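Local coordinates for chitin-binding domain 3 protein (Micromonospora aurantiaca ATCC 27029, PDB 5OPF), which probably cleaves recalcitrant polysaccharides such as cellulose or chitin oxidatively, using a single copper ion, as a bacterial lytic polysaccharide monooxygenase, at residues Val5-Arg10 with Phe98-Phe103; Val171-Trp176 with Ser184-Ser189. One frame throughout, in Å; residues are numbered along the deposited sequence.

In the fold
Interactions 1 and 2 belong to the two facing sheets of the beta-sandwich. Interaction 1 pairs the end of the outermost strand 2-6 with strand 97-104; it is partly exposed and held by two backbone bonds, a bridging water and aliphatic contacts. Interaction 2 lies in the core, in the hairpin of strands 169-178 and 183-192, with six backbone bonds and aromatic side chains on both faces, Tyr185 of the copper site among them. The sheets meet where Phe102 packs edge-to-face on Trp176. Beyond strand 2-6, residues 7-10 reach over to the second hairpin strand, where Arg10 bonds through its backbone to Cys188.

Interaction 1: residues Val5-Arg10 with Phe98-Phe103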
ATOM      1  N   VAL A   5      -3.926   6.246  -2.100  1.00  5.69           N
ATOM      2  CA  VAL A   5      -4.390   6.463  -3.470  1.00  5.88           C
ATOM      3  C   VAL A   5      -3.385   7.239  -4.314  1.00  6.05           C
ATOM      4  O   VAL A   5      -3.515   7.261  -5.550  1.00  7.21           O
ATOM      5  CB  VAL A   5      -5.787   7.130  -3.502  1.00  6.19           C
ATOM      6  CG1 VAL A   5      -6.810   6.229  -2.842  1.00  7.85           C
ATOM      7  CG2 VAL A   5      -5.782   8.499  -2.836  1.00  7.66           C
ATOM      8  N   ASP A   6      -2.381   7.855  -3.701  1.00  5.84           N
ATOM      9  CA  ASP A   6      -1.353   8.589  -4.437  1.00  6.05           C
ATOM     10  C   ASP A   6      -0.143   8.653  -3.509  1.00  6.28           C
ATOM     11  O   ASP A   6      -0.183   9.369  -2.505  1.00  7.78           O
ATOM     12  CB  ASP A   6      -1.844   9.995  -4.783  1.00  7.36           C
ATOM     13  CG  ASP A   6      -0.904  10.725  -5.707  1.00 10.45           C
ATOM     14  OD1 ASP A   6       0.255  10.279  -5.849  1.00 12.64           O
ATOM     15  OD2 ASP A   6      -1.318  11.761  -6.282  1.00 13.26           O
ATOM     16  N   PRO A   7       0.928   7.890  -3.786  1.00  5.66           N
ATOM     17  CA  PRO A   7       1.143   6.993  -4.924  1.00  5.61           C
ATOM     18  C   PRO A   7       0.313   5.730  -4.730  1.00  5.46           C
ATOM     19  O   PRO A   7       0.408   5.085  -3.679  1.00  5.78           O
ATOM     20  CB  PRO A   7       2.646   6.710  -4.863  1.00  6.30           C
ATOM     21  CG  PRO A   7       2.971   6.795  -3.397  1.00  7.21           C
ATOM     22  CD  PRO A   7       2.060   7.851  -2.841  1.00  6.71           C
ATOM     23  N   ALA A   8      -0.521   5.397  -5.715  1.00  5.55           N
ATOM     24  CA  ALA A   8      -1.484   4.310  -5.566  1.00  5.50           C
ATOM     25  C   ALA A   8      -0.818   3.033  -5.062  1.00  5.31           C
ATOM     26  O   ALA A   8       0.235   2.613  -5.564  1.00  5.26           O
ATOM     27  CB  ALA A   8      -2.143   4.036  -6.921  1.00  6.52           C
ATOM     28  N   SER A   9      -1.473   2.377  -4.103  1.00  5.25           N
ATOM     29  CA  SER A   9      -1.030   1.074  -3.623  1.00  5.24           C
ATOM     30  C   SER A   9      -1.186   0.018  -4.724  1.00  5.20           C
ATOM     31  O   SER A   9      -1.836   0.246  -5.753  1.00  5.52           O
ATOM     32  CB  SER A   9      -1.861   0.659  -2.416  1.00  6.36           C
ATOM     33  OG  SER A   9      -3.176   0.310  -2.835  1.00  9.50           O
ATOM     34  N   ARG A  10      -0.594  -1.161  -4.516  1.00  5.17           N
ATOM     35  CA  ARG A  10      -0.634  -2.182  -5.567  1.00  5.24           C
ATOM     36  C   ARG A  10      -2.071  -2.544  -5.938  1.00  5.87           C
ATOM     37  O   ARG A  10      -2.413  -2.628  -7.126  1.00  6.21           O
ATOM     38  CB  ARG A  10       0.164  -3.420  -5.157  1.00  5.83           C
ATOM     39  CG  ARG A  10       1.665  -3.192  -5.179  1.00  5.69           C
ATOM     40  CD  ARG A  10       2.472  -4.428  -4.881  1.00  5.82           C
ATOM     41  NE  ARG A  10       3.881  -4.107  -5.067  1.00  6.58           N
ATOM     42  CZ  ARG A  10       4.907  -4.901  -4.767  1.00  6.39           C
ATOM     43  NH1 ARG A  10       4.717  -6.113  -4.254  1.00  6.84           N
ATOM     44  NH2 ARG A  10       6.133  -4.459  -4.983  1.00  7.01           N
ATOM     45  N   PHE A  98       8.118  13.809  -0.728  1.00  9.95           N
ATOM     46  CA  PHE A  98       6.866  13.519  -1.395  1.00 10.21           C
ATOM     47  C   PHE A  98       5.771  13.447  -0.349  1.00 10.12           C
ATOM     48  O   PHE A  98       6.015  13.589   0.853  1.00 11.51           O
ATOM     49  CB  PHE A  98       6.955  12.258  -2.267  1.00 12.69           C
ATOM     50  CG  PHE A  98       7.106  10.976  -1.493  1.00 11.09           C
ATOM     51  CD1 PHE A  98       8.315  10.630  -0.918  1.00 11.71           C
ATOM     52  CD2 PHE A  98       6.037  10.110  -1.361  1.00 11.69           C
ATOM     53  CE1 PHE A  98       8.461   9.450  -0.223  1.00 11.30           C
ATOM     54  CE2 PHE A  98       6.170   8.929  -0.669  1.00 13.33           C
ATOM     55  CZ  PHE A  98       7.383   8.593  -0.096  1.00 12.45           C
ATOM     56  N   ARG A  99       4.547  13.275  -0.832  1.00 10.53           N
ATOM     57  CA  ARG A  99       3.358  13.249   0.003  1.00 10.13           C
ATOM     58  C   ARG A  99       2.559  11.992  -0.294  1.00  9.98           C
ATOM     59  O   ARG A  99       2.323  11.666  -1.463  1.00 12.05           O
ATOM     60  CB  ARG A  99       2.504  14.490  -0.280  1.00 13.67           C
ATOM     61  CG  ARG A  99       3.247  15.763   0.088  1.00 14.82           C
ATOM     62  CD  ARG A  99       2.779  16.987  -0.671  1.00 17.66           C
ATOM     63  NE  ARG A  99       1.411  17.387  -0.355  1.00 15.79           N
ATOM     64  CZ  ARG A  99       1.004  17.859   0.818  1.00 17.23           C
ATOM     65  NH1 ARG A  99       1.852  17.958   1.840  1.00 19.19           N
ATOM     66  NH2 ARG A  99      -0.256  18.229   0.974  1.00 17.32           N
ATOM     67  N   VAL A 100       2.126  11.306   0.761  1.00  7.35           N
ATOM     68  CA  VAL A 100       1.278  10.128   0.648  1.00  6.89           C
ATOM     69  C   VAL A 100      -0.154  10.557   0.926  1.00  6.80           C
ATOM     70  O   VAL A 100      -0.459  11.035   2.025  1.00  7.69           O
ATOM     71  CB  VAL A 100       1.724   9.045   1.644  1.00  7.10           C
ATOM     72  CG1 VAL A 100       0.723   7.895   1.690  1.00  8.44           C
ATOM     73  CG2 VAL A 100       3.138   8.543   1.301  1.00  9.23           C
ATOM     74  N   LYS A 101      -1.038  10.399  -0.060  1.00  6.82           N
ATOM     75  CA  LYS A 101      -2.453  10.710   0.109  1.00  6.81           C
ATOM     76  C   LYS A 101      -3.189   9.446   0.523  1.00  6.37           C
ATOM     77  O   LYS A 101      -3.246   8.470  -0.243  1.00  6.44           O
ATOM     78  CB  LYS A 101      -3.069  11.265  -1.172  1.00  7.71           C
ATOM     79  CG  LYS A 101      -4.509  11.724  -0.972  1.00  8.64           C
ATOM     80  CD  LYS A 101      -5.125  12.237  -2.268  1.00 10.48           C
ATOM     81  CE  LYS A 101      -6.630  12.458  -2.143  1.00 15.90           C
ATOM     82  NZ  LYS A 101      -7.203  13.005  -3.421  1.00 20.78           N
ATOM     83  N   PHE A 102      -3.744   9.473   1.735  1.00  6.16           N
ATOM     84  CA  PHE A 102      -4.532   8.377   2.268  1.00  6.04           C
ATOM     85  C   PHE A 102      -6.011   8.727   2.162  1.00  5.94           C
ATOM     86  O   PHE A 102      -6.416   9.808   2.589  1.00  7.20           O
ATOM     87  CB  PHE A 102      -4.170   8.071   3.724  1.00  6.97           C
ATOM     88  CG  PHE A 102      -4.439   6.656   4.056  1.00  7.36           C
ATOM     89  CD1 PHE A 102      -5.731   6.209   4.277  1.00  7.73           C
ATOM     90  CD2 PHE A 102      -3.410   5.738   4.042  1.00  8.93           C
ATOM     91  CE1 PHE A 102      -5.971   4.859   4.487  1.00  9.31           C
ATOM     92  CE2 PHE A 102      -3.638   4.407   4.256  1.00  9.78           C
ATOM     93  CZ  PHE A 102      -4.914   3.961   4.473  1.00 10.44           C
ATOM     94  N   PHE A 103      -6.816   7.816   1.611  1.00  5.89           N
ATOM     95  CA  PHE A 103      -8.259   8.002   1.465  1.00  6.07           C
ATOM     96  C   PHE A 103      -8.989   6.969   2.313  1.00  5.80           C
ATOM     97  O   PHE A 103      -8.727   5.766   2.181  1.00  6.64           O
ATOM     98  CB  PHE A 103      -8.649   7.852  -0.012  1.00  6.82           C
ATOM     99  CG  PHE A 103     -10.131   7.877  -0.281  1.00  7.40           C
ATOM    100  CD1 PHE A 103     -10.937   8.909   0.163  1.00 10.37           C
ATOM    101  CD2 PHE A 103     -10.722   6.835  -0.987  1.00 11.83           C
ATOM    102  CE1 PHE A 103     -12.308   8.909  -0.107  1.00 11.54           C
ATOM    103  CE2 PHE A 103     -12.082   6.835  -1.255  1.00 12.84           C
ATOM    104  CZ  PHE A 103     -12.870   7.865  -0.804  1.00 13.02           C
TER
HETATM  105  O   HOH W   1       2.831  10.916  -4.139  1.00 19.97           O
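Val5 is turned about its first torsion (chi1 -62°) with CG1 anti to its carbonyl carbon and CG2 between the backbone N and the carbonyl carbon, which gives its two methyls different neighbours on strand 97-104. CG1 lies 3.7 Å from Phe103 CB, at the root of that side chain. CG2 rests on the aliphatic part of Lys101, 3.8 Å from Lys101 CD; extended beyond CG, this chain passes obliquely over the methyl and carries its ammonium group outward, toward a weak, long ion pair with Glu151. Asp6 projects on the same face as Lys101, but its OD2 stays 6.7 Å from Lys101 NZ. The backbones are joined by two bonds. Lys101 N donates to Asp6 O at 2.8 Å, almost straight (177° at the hydrogen), whereas Lys101 O receives Val5 N at 3.0 Å. Asp6 N is buried here without a partner. Further along, a water donates to both Asp6 OD1 and Arg99 O, bridging the strands where direct pairing stops. A cis peptide then leads into Pro7, whose CD sits 4.3 Å from Val100 CG2. With Val5 and Asp6 together facing Lys101, the pairing is consistent with a classic beta bulge, placed at the end of edge strand 2-6, where the chain turns out of its sheet in the immunoglobulin-like beta-sandwich of this family.

Interaction 2: residues Val171-Trp176 with Ser184-Ser189; sequences VVYTIW and SYYLCS
The hairpin of strands 169-178 and 183-192 forms part of the beta-sandwich core and carries Tyr185, which completes the copper site with His1 and His108. Three hydrogen-bonded antiparallel pairs, Val172-Ser189, Thr174-Leu187 and Trp176-Tyr185, supply six backbone bonds. In the last pair, the side chains run side by side in the same direction and form an offset stack, the Trp176 six-membered ring and the Tyr185 ring having centroids 4.4 Å apart and planes at 28°. Trp176 CE3 sits over one face of Tyr185, near its rim, 3.3 Å from Tyr185 CD1. Trp176 NE1 bonds to Gly109 O, next to His108, and Tyr185 OH is bonded to Gln183 and the amino group of His1, so the stacked rings link the core to the metal site. An alanine at Tyr185 would probably open a gap beside the Trp176 indole, take the phenol from the copper site and leave the His1 amino group without its hydroxyl partner. On the other face of the sheet, Tyr173 has CG anti to its backbone N (chi1 -165°), and its ring reaches across the neighbouring strand. Cys188 SG, in a disulfide with Cys70, touches this ring obliquely, 3.5 Å from Tyr173 CD1. The hydroxyl end crosses the base of Tyr186, with Tyr173 OH 3.4 Å from Tyr186 CB, and bonds to Leu69 O. Back on the Thr174 face, a water 2.8 Å from Thr174 OG1 donates to Leu187 O and to Ser189 OG, whose hydroxyl also bonds Pro7 O.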
ATOM      1  N   VAL A 171       9.793   0.890  -3.136  1.00  4.93           N
ATOM      2  CA  VAL A 171       8.481   0.580  -2.586  1.00  4.88           C
ATOM      3  C   VAL A 171       8.256   1.438  -1.347  1.00  4.81           C
ATOM      4  O   VAL A 171       9.136   1.546  -0.482  1.00  5.65           O
ATOM      5  CB  VAL A 171       8.344  -0.920  -2.247  1.00  5.11           C
ATOM      6  CG1 VAL A 171       6.945  -1.235  -1.732  1.00  6.50           C
ATOM      7  CG2 VAL A 171       8.645  -1.787  -3.473  1.00  6.54           C
ATOM      8  N   VAL A 172       7.080   2.055  -1.278  1.00  4.76           N
ATOM      9  CA  VAL A 172       6.569   2.720  -0.087  1.00  4.78           C
ATOM     10  C   VAL A 172       5.690   1.716   0.650  1.00  5.02           C
ATOM     11  O   VAL A 172       4.879   1.008   0.041  1.00  5.38           O
ATOM     12  CB  VAL A 172       5.753   3.970  -0.472  1.00  5.27           C
ATOM     13  CG1 VAL A 172       5.329   4.742   0.772  1.00  5.37           C
ATOM     14  CG2 VAL A 172       6.531   4.873  -1.428  1.00  7.15           C
ATOM     15  N   TYR A 173       5.848   1.638   1.969  1.00  4.76           N
ATOM     16  CA  TYR A 173       4.995   0.795   2.804  1.00  4.95           C
ATOM     17  C   TYR A 173       4.335   1.690   3.832  1.00  4.81           C
ATOM     18  O   TYR A 173       5.020   2.313   4.653  1.00  5.40           O
ATOM     19  CB  TYR A 173       5.792  -0.286   3.515  1.00  5.31           C
ATOM     20  CG  TYR A 173       4.986  -1.417   4.120  1.00  4.92           C
ATOM     21  CD1 TYR A 173       4.070  -2.147   3.353  1.00  5.87           C
ATOM     22  CD2 TYR A 173       5.186  -1.819   5.437  1.00  6.09           C
ATOM     23  CE1 TYR A 173       3.372  -3.230   3.880  1.00  5.67           C
ATOM     24  CE2 TYR A 173       4.502  -2.903   5.967  1.00  5.68           C
ATOM     25  CZ  TYR A 173       3.611  -3.608   5.184  1.00  5.22           C
ATOM     26  OH  TYR A 173       2.987  -4.721   5.710  1.00  6.16           O
ATOM     27  N   THR A 174       3.009   1.758   3.781  1.00  4.76           N
ATOM     28  CA  THR A 174       2.223   2.616   4.655  1.00  4.84           C
ATOM     29  C   THR A 174       1.380   1.733   5.571  1.00  4.94           C
ATOM     30  O   THR A 174       0.659   0.833   5.102  1.00  5.66           O
ATOM     31  CB  THR A 174       1.343   3.574   3.830  1.00  5.02           C
ATOM     32  OG1 THR A 174       2.166   4.402   2.994  1.00  5.48           O
ATOM     33  CG2 THR A 174       0.525   4.480   4.732  1.00  5.43           C
ATOM     34  N   ILE A 175       1.450   2.009   6.871  1.00  5.04           N
ATOM     35  CA  ILE A 175       0.682   1.301   7.894  1.00  5.16           C
ATOM     36  C   ILE A 175      -0.292   2.294   8.512  1.00  5.25           C
ATOM     37  O   ILE A 175       0.123   3.317   9.071  1.00  5.48           O
ATOM     38  CB  ILE A 175       1.585   0.705   8.990  1.00  5.35           C
ATOM     39  CG1 ILE A 175       2.627  -0.231   8.377  1.00  6.86           C
ATOM     40  CG2 ILE A 175       0.716  -0.020  10.056  1.00  7.04           C
ATOM     41  CD1 ILE A 175       3.579  -0.854   9.388  1.00  8.34           C
ATOM     42  N   TRP A 176      -1.585   2.001   8.414  1.00  5.24           N
ATOM     43  CA  TRP A 176      -2.639   2.791   9.042  1.00  5.94           C
ATOM     44  C   TRP A 176      -3.218   2.004  10.210  1.00  5.54           C
ATOM     45  O   TRP A 176      -3.791   0.928  10.010  1.00  6.16           O
ATOM     46  CB  TRP A 176      -3.750   3.058   8.034  1.00  5.92           C
ATOM     47  CG  TRP A 176      -5.010   3.738   8.545  1.00  5.99           C
ATOM     48  CD1 TRP A 176      -5.146   4.626   9.586  1.00  5.62           C
ATOM     49  CD2 TRP A 176      -6.306   3.610   7.957  1.00  5.77           C
ATOM     50  NE1 TRP A 176      -6.463   5.051   9.669  1.00  5.94           N
ATOM     51  CE2 TRP A 176      -7.186   4.436   8.680  1.00  5.76           C
ATOM     52  CE3 TRP A 176      -6.810   2.857   6.900  1.00  6.00           C
ATOM     53  CZ2 TRP A 176      -8.533   4.553   8.348  1.00  7.03           C
ATOM     54  CZ3 TRP A 176      -8.144   2.963   6.584  1.00  6.71           C
ATOM     55  CH2 TRP A 176      -8.987   3.812   7.298  1.00  6.89           C
ATOM     56  N   SER A 184      -5.718  -2.675  11.453  1.00  6.20           N
ATOM     57  CA  SER A 184      -4.537  -2.089  10.840  1.00  6.28           C
ATOM     58  C   SER A 184      -4.444  -2.489   9.375  1.00  5.74           C
ATOM     59  O   SER A 184      -4.715  -3.636   9.010  1.00  6.36           O
ATOM     60  CB  SER A 184      -3.292  -2.532  11.622  1.00  6.62           C
ATOM     61  OG  SER A 184      -3.305  -3.924  11.896  1.00  7.51           O
ATOM     62  N   TYR A 185      -4.032  -1.531   8.542  1.00  5.49           N
ATOM     63  CA  TYR A 185      -3.978  -1.693   7.098  1.00  5.70           C
ATOM     64  C   TYR A 185      -2.538  -1.563   6.614  1.00  5.81           C
ATOM     65  O   TYR A 185      -1.764  -0.756   7.142  1.00  6.03           O
ATOM     66  CB  TYR A 185      -4.816  -0.616   6.397  1.00  6.03           C
ATOM     67  CG  TYR A 185      -6.299  -0.631   6.694  1.00  6.24           C
ATOM     68  CD1 TYR A 185      -6.789  -0.303   7.954  1.00  6.64           C
ATOM     69  CD2 TYR A 185      -7.233  -0.919   5.694  1.00  7.08           C
ATOM     70  CE1 TYR A 185      -8.157  -0.276   8.212  1.00  6.89           C
ATOM     71  CE2 TYR A 185      -8.595  -0.901   5.945  1.00  8.22           C
ATOM     72  CZ  TYR A 185      -9.056  -0.588   7.205  1.00  6.94           C
ATOM     73  OH  TYR A 185     -10.417  -0.569   7.447  1.00  8.90           O
ATOM     74  N   TYR A 186      -2.201  -2.323   5.566  1.00  5.22           N
ATOM     75  CA  TYR A 186      -0.819  -2.513   5.130  1.00  5.49           C
ATOM     76  C   TYR A 186      -0.744  -2.296   3.624  1.00  5.05           C
ATOM     77  O   TYR A 186      -1.201  -3.144   2.850  1.00  5.90           O
ATOM     78  CB  TYR A 186      -0.349  -3.924   5.503  1.00  6.09           C
ATOM     79  CG  TYR A 186      -0.445  -4.141   6.993  1.00  6.34           C
ATOM     80  CD1 TYR A 186       0.568  -3.711   7.838  1.00  6.81           C
ATOM     81  CD2 TYR A 186      -1.558  -4.743   7.559  1.00  6.50           C
ATOM     82  CE1 TYR A 186       0.462  -3.858   9.222  1.00  6.77           C
ATOM     83  CE2 TYR A 186      -1.673  -4.905   8.930  1.00  6.18           C
ATOM     84  CZ  TYR A 186      -0.663  -4.461   9.763  1.00  6.91           C
ATOM     85  OH  TYR A 186      -0.797  -4.643  11.125  1.00  7.05           O
ATOM     86  N   LEU A 187      -0.201  -1.151   3.200  1.00  5.21           N
ATOM     87  CA  LEU A 187      -0.270  -0.732   1.800  1.00  5.23           C
ATOM     88  C   LEU A 187       1.119  -0.579   1.189  1.00  5.12           C
ATOM     89  O   LEU A 187       1.863   0.344   1.547  1.00  5.62           O
ATOM     90  CB  LEU A 187      -1.007   0.599   1.670  1.00  6.08           C
ATOM     91  CG  LEU A 187      -2.460   0.697   2.131  1.00  7.83           C
ATOM     92  CD1 LEU A 187      -3.277  -0.502   1.680  1.00 11.16           C
ATOM     93  CD2 LEU A 187      -2.533   0.899   3.652  1.00 11.15           C
ATOM     94  N   CYS A 188       1.449  -1.440   0.222  1.00  4.81           N
ATOM     95  CA  CYS A 188       2.646  -1.261  -0.602  1.00  5.39           C
ATOM     96  C   CYS A 188       2.304  -0.417  -1.813  1.00  4.63           C
ATOM     97  O   CYS A 188       1.308  -0.704  -2.487  1.00  5.38           O
ATOM     98  CB  CYS A 188       3.155  -2.609  -1.111  1.00  6.08           C
ATOM     99  SG  CYS A 188       3.891  -3.630   0.149  1.00  6.30           S
ATOM    100  N   SER A 189       3.142   0.579  -2.116  1.00  4.74           N
ATOM    101  CA  SER A 189       3.004   1.378  -3.336  1.00  4.97           C
ATOM    102  C   SER A 189       4.330   1.396  -4.089  1.00  4.74           C
ATOM    103  O   SER A 189       5.371   1.757  -3.517  1.00  5.44           O
ATOM    104  CB  SER A 189       2.634   2.836  -3.037  1.00  5.23           C
ATOM    105  OG  SER A 189       1.432   2.924  -2.306  1.00  5.29           O
TER
HETATM  106  O   HOH W   2       2.094   3.008   0.516  1.00  6.32           O